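Local coordinates for glutathione S-transferase (PDB 6NV6), which probably conjugates glutathione, its bound ligand, to electrophilic substrates as a theta class glutathione transferase, at residues P183-Q186 with A187-A190; A197-R200 with G201-A205. All coordinates share one frame; numbering follows the deposited sequence.

Contact 1. Residues P183-Q186 with A187-A190; sequences PHLQ and AWYA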
loop_
_atom_site.group_PDB
_atom_site.type_symbol
_atom_site.label_atom_id
_atom_site.label_comp_id
_atom_site.label_asym_id
_atom_site.label_seq_id
_atom_site.Cartn_x
_atom_site.Cartn_y
_atom_site.Cartn_z
ATOM N N PRO A 183 5.152 -6.083 -16.621
ATOM C CA PRO A 183 3.791 -6.058 -17.171
ATOM C C PRO A 183 2.770 -6.781 -16.315
ATOM O O PRO A 183 1.581 -6.448 -16.372
ATOM C CB PRO A 183 3.954 -6.747 -18.535
ATOM C CG PRO A 183 5.459 -7.008 -18.675
ATOM C CD PRO A 183 5.973 -7.098 -17.293
ATOM N N HIS A 184 3.192 -7.787 -15.549
ATOM C CA HIS A 184 2.245 -8.413 -14.633
ATOM C C HIS A 184 1.949 -7.483 -13.463
ATOM O O HIS A 184 0.785 -7.293 -13.081
ATOM C CB HIS A 184 2.771 -9.772 -14.170
ATOM C CG HIS A 184 3.200 -10.651 -15.302
ATOM N ND1 HIS A 184 2.397 -11.651 -15.811
ATOM C CD2 HIS A 184 4.330 -10.655 -16.051
ATOM C CE1 HIS A 184 3.020 -12.241 -16.816
ATOM N NE2 HIS A 184 4.193 -11.655 -16.982
ATOM N N LEU A 185 2.995 -6.870 -12.906
ATOM C CA LEU A 185 2.806 -5.820 -11.916
ATOM C C LEU A 185 1.836 -4.759 -12.415
ATOM O O LEU A 185 0.951 -4.324 -11.675
ATOM C CB LEU A 185 4.157 -5.193 -11.577
ATOM C CG LEU A 185 4.131 -4.184 -10.433
ATOM C CD1 LEU A 185 4.010 -4.893 -9.072
ATOM C CD2 LEU A 185 5.363 -3.287 -10.505
ATOM N N GLN A 186 1.980 -4.347 -13.678
ATOM C CA GLN A 186 1.158 -3.265 -14.211
ATOM C C GLN A 186 -0.295 -3.690 -14.405
ATOM O O GLN A 186 -1.217 -2.920 -14.107
ATOM C CB GLN A 186 1.747 -2.778 -15.530
ATOM C CG GLN A 186 0.885 -1.748 -16.233
ATOM C CD GLN A 186 1.579 -1.134 -17.423
ATOM O OE1 GLN A 186 2.812 -1.137 -17.497
ATOM N NE2 GLN A 186 0.795 -0.601 -18.370
ATOM N N ALA A 187 -0.522 -4.898 -14.930
ATOM C CA ALA A 187 -1.890 -5.378 -15.111
ATOM C C ALA A 187 -2.598 -5.534 -13.771
ATOM O O ALA A 187 -3.820 -5.342 -13.683
ATOM C CB ALA A 187 -1.886 -6.701 -15.876
ATOM N N TRP A 188 -1.845 -5.896 -12.727
ATOM C CA TRP A 188 -2.386 -5.943 -11.376
ATOM C C TRP A 188 -2.802 -4.553 -10.914
ATOM O O TRP A 188 -3.892 -4.371 -10.361
ATOM C CB TRP A 188 -1.335 -6.556 -10.453
ATOM C CG TRP A 188 -1.514 -6.426 -8.949
ATOM C CD1 TRP A 188 -2.425 -7.089 -8.166
ATOM C CD2 TRP A 188 -0.693 -5.665 -8.046
ATOM N NE1 TRP A 188 -2.240 -6.767 -6.847
ATOM C CE2 TRP A 188 -1.182 -5.901 -6.740
ATOM C CE3 TRP A 188 0.401 -4.808 -8.213
ATOM C CZ2 TRP A 188 -0.618 -5.296 -5.601
ATOM C CZ3 TRP A 188 0.965 -4.212 -7.077
ATOM C CH2 TRP A 188 0.449 -4.459 -5.789
ATOM N N TYR A 189 -1.952 -3.556 -11.163
ATOM C CA TYR A 189 -2.310 -2.185 -10.842
ATOM C C TYR A 189 -3.530 -1.736 -11.630
ATOM O O TYR A 189 -4.361 -0.980 -11.113
ATOM C CB TYR A 189 -1.123 -1.268 -11.119
ATOM C CG TYR A 189 -1.414 0.200 -10.913
ATOM C CD1 TYR A 189 -2.005 0.649 -9.739
ATOM C CD2 TYR A 189 -1.094 1.133 -11.886
ATOM C CE1 TYR A 189 -2.270 1.978 -9.544
ATOM C CE2 TYR A 189 -1.357 2.468 -11.702
ATOM C CZ TYR A 189 -1.944 2.885 -10.533
ATOM O OH TYR A 189 -2.215 4.217 -10.358
ATOM N N ALA A 190 -3.658 -2.193 -12.882
ATOM C CA ALA A 190 -4.839 -1.862 -13.671
ATOM C C ALA A 190 -6.102 -2.449 -13.055
ATOM O O ALA A 190 -7.165 -1.827 -13.112
ATOM C CB ALA A 190 -4.667 -2.349 -15.111
#
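Pro183 to Gln186 and Ala187 to Ala190 form the first two turns of helix 183-193, joined by four successive backbone bonds in the i to i+4 pattern, from Ala187 N to Pro183 O (3.0 Å) through to Ala190 N to Gln186 O (2.8 Å). The side chains that meet are Leu185 and Trp188, one turn apart on the buried side. Leu185 holds CG anti to its backbone N (chi1 -173°), which swings the branch outward from the helix, and CD1 comes up beside the CE3-CZ3 bond of the indole, 3.7 Å from Trp188 CZ3. The two side chains run obliquely past each other. Leu185 O lies at the edge of the indole, near its plane, 3.5 Å from Trp188 CE3, while it also accepts the backbone N-H of Tyr189. This helix belongs to the all-helical C-terminal domain of the glutathione transferase fold. There Trp188 NE1 donates to Asp162 OD2, just ahead of helix 163-174, and Leu165 and Ile169 of that helix pack on the ring. At the helix start, Asp144 of helix 126-146 accepts the N-H of Leu185 and, more weakly, that of His184. Tyr189 CB rests 3.4 Å from Gln186 O, and its ring is carried off toward helix 163-174, where OH bonds Glu174. On the outer side the small methyl of Ala187 sits 3.5 Å from Pro183 O.

Contact 2. Residues A197-R200 with G201-A205; sequences AYQR and GVMTA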
loop_
_atom_site.group_PDB
_atom_site.type_symbol
_atom_site.label_atom_id
_atom_site.label_comp_id
_atom_site.label_asym_id
_atom_site.label_seq_id
_atom_site.Cartn_x
_atom_site.Cartn_y
_atom_site.Cartn_z
ATOM N N ALA A 197 -13.033 1.389 -3.761
ATOM C CA ALA A 197 -12.331 1.553 -2.492
ATOM C C ALA A 197 -10.883 1.951 -2.718
ATOM O O ALA A 197 -10.321 2.734 -1.943
ATOM C CB ALA A 197 -12.409 0.275 -1.662
ATOM N N TYR A 198 -10.275 1.447 -3.792
ATOM C CA TYR A 198 -8.915 1.843 -4.128
ATOM C C TYR A 198 -8.866 3.272 -4.664
ATOM O O TYR A 198 -7.935 4.027 -4.358
ATOM C CB TYR A 198 -8.343 0.859 -5.139
ATOM C CG TYR A 198 -6.891 1.075 -5.487
ATOM C CD1 TYR A 198 -5.881 0.581 -4.663
ATOM C CD2 TYR A 198 -6.534 1.730 -6.657
ATOM C CE1 TYR A 198 -4.554 0.749 -4.989
ATOM C CE2 TYR A 198 -5.208 1.911 -6.988
ATOM C CZ TYR A 198 -4.218 1.417 -6.154
ATOM O OH TYR A 198 -2.887 1.595 -6.486
ATOM N N GLN A 199 -9.862 3.660 -5.463
ATOM C CA GLN A 199 -9.903 5.024 -5.985
ATOM C C GLN A 199 -10.058 6.043 -4.862
ATOM O O GLN A 199 -9.405 7.093 -4.869
ATOM C CB GLN A 199 -11.055 5.168 -6.979
ATOM C CG GLN A 199 -10.898 4.389 -8.264
ATOM C CD GLN A 199 -12.225 4.200 -8.956
ATOM O OE1 GLN A 199 -13.207 4.849 -8.603
ATOM N NE2 GLN A 199 -12.270 3.307 -9.941
ATOM N N ARG A 200 -10.927 5.756 -3.896
ATOM C CA ARG A 200 -11.158 6.702 -2.811
ATOM C C ARG A 200 -10.095 6.598 -1.724
ATOM O O ARG A 200 -9.752 7.604 -1.092
ATOM C CB ARG A 200 -12.545 6.478 -2.215
ATOM C CG ARG A 200 -13.680 6.746 -3.182
ATOM C CD ARG A 200 -15.019 6.536 -2.498
ATOM N NE ARG A 200 -15.095 5.198 -1.927
ATOM C CZ ARG A 200 -15.771 4.191 -2.472
ATOM N NH1 ARG A 200 -15.677 2.963 -1.964
ATOM N NH2 ARG A 200 -16.477 4.404 -3.578
ATOM N N GLY A 201 -9.572 5.398 -1.485
ATOM C CA GLY A 201 -8.634 5.201 -0.398
ATOM C C GLY A 201 -7.182 5.472 -0.735
ATOM O O GLY A 201 -6.424 5.911 0.132
ATOM N N VAL A 202 -6.774 5.221 -1.978
ATOM C CA VAL A 202 -5.367 5.231 -2.349
ATOM C C VAL A 202 -5.040 6.361 -3.315
ATOM O O VAL A 202 -4.027 7.043 -3.154
ATOM C CB VAL A 202 -4.939 3.862 -2.930
ATOM C CG1 VAL A 202 -3.468 3.858 -3.318
ATOM C CG2 VAL A 202 -5.227 2.775 -1.937
ATOM N N MET A 203 -5.879 6.583 -4.320
ATOM C CA MET A 203 -5.489 7.474 -5.411
ATOM C C MET A 203 -5.788 8.917 -5.019
ATOM O O MET A 203 -6.714 9.563 -5.511
ATOM C CB MET A 203 -6.171 7.078 -6.710
ATOM C CG MET A 203 -5.904 5.629 -7.098
ATOM S SD MET A 203 -6.878 5.018 -8.476
ATOM C CE MET A 203 -6.038 5.878 -9.805
ATOM N N THR A 204 -4.946 9.433 -4.138
ATOM C CA THR A 204 -5.054 10.779 -3.610
ATOM C C THR A 204 -3.962 11.650 -4.228
ATOM O O THR A 204 -3.179 11.210 -5.079
ATOM C CB THR A 204 -4.969 10.757 -2.081
ATOM O OG1 THR A 204 -3.683 10.266 -1.668
ATOM C CG2 THR A 204 -6.057 9.857 -1.499
ATOM N N ALA A 205 -3.923 12.908 -3.804
ATOM C CA ALA A 205 -2.876 13.819 -4.247
ATOM C C ALA A 205 -1.499 13.208 -4.001
ATOM O O ALA A 205 -1.152 12.857 -2.870
ATOM C CB ALA A 205 -3.013 15.160 -3.523
#
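The close of helix 196-201 and the inverse gamma turn centred on Met203 bring Val202 and Met203 to the same side of the Tyr198 ring, the first in a CH-pi contact and the second in a Met-aromatic one. Val202 CB stands over the face, 4.0 Å from the Tyr198 ring centroid and 20° off the ring normal. Its two methyls spread along one flank, CG2 lying 3.6 Å from Tyr198 CD1 and CG1 reaching CE1 and CZ. Met203 SD approaches the other flank obliquely, 3.8 Å from Tyr198 CD2, and the Met203 side chain crosses that of Tyr198 at about a right angle. A bend at chi3 (74°) turns the terminal methyl aside. The backbone of the two residues is held to the same carbonyl: Tyr198 O takes Val202 N at 2.9 Å, from above the carbonyl plane, and Met203 N at 3.3 Å, nearly in line with the carbonyl. Thr204 N then returns to Val202 O at 2.7 Å, closing the turn. Trp20 of helix 13-25 meets the Tyr198 ring edge-to-face, and Tyr198 OH bonds Gly166 O. Arg200 forms a salt bridge to Glu23, while Thr204 OG1 bonds Arg10 O and Arg16 NH2. Buried Tyr198 has both its carbonyl and its hydroxyl oxygen bonded, and the ring between them is probably held mainly by dispersion and sulfur-aromatic attraction.

How the contacts relate
Both contacts are local and lie in series: contact 1 is complete within the start of helix 183-193 before contact 2 begins, so neither nests in nor crosses the other, and neither closes a long loop. From contact 1 the chain runs on to the end of that helix, passes into helix 196-201 and leaves it through the turn of contact 2. Their centres are about 17 Å apart, yet they touch where Tyr189 packs against Tyr198 and Met203. Ile169 and Tyr170 of helix 163-174 pack on both tyrosines. Contact 1 lies within the helical domain, packed on helices 126-146 and 163-174, whereas contact 2 also reaches helix 13-25 of the thioredoxin-like N-terminal domain, joining the two domains.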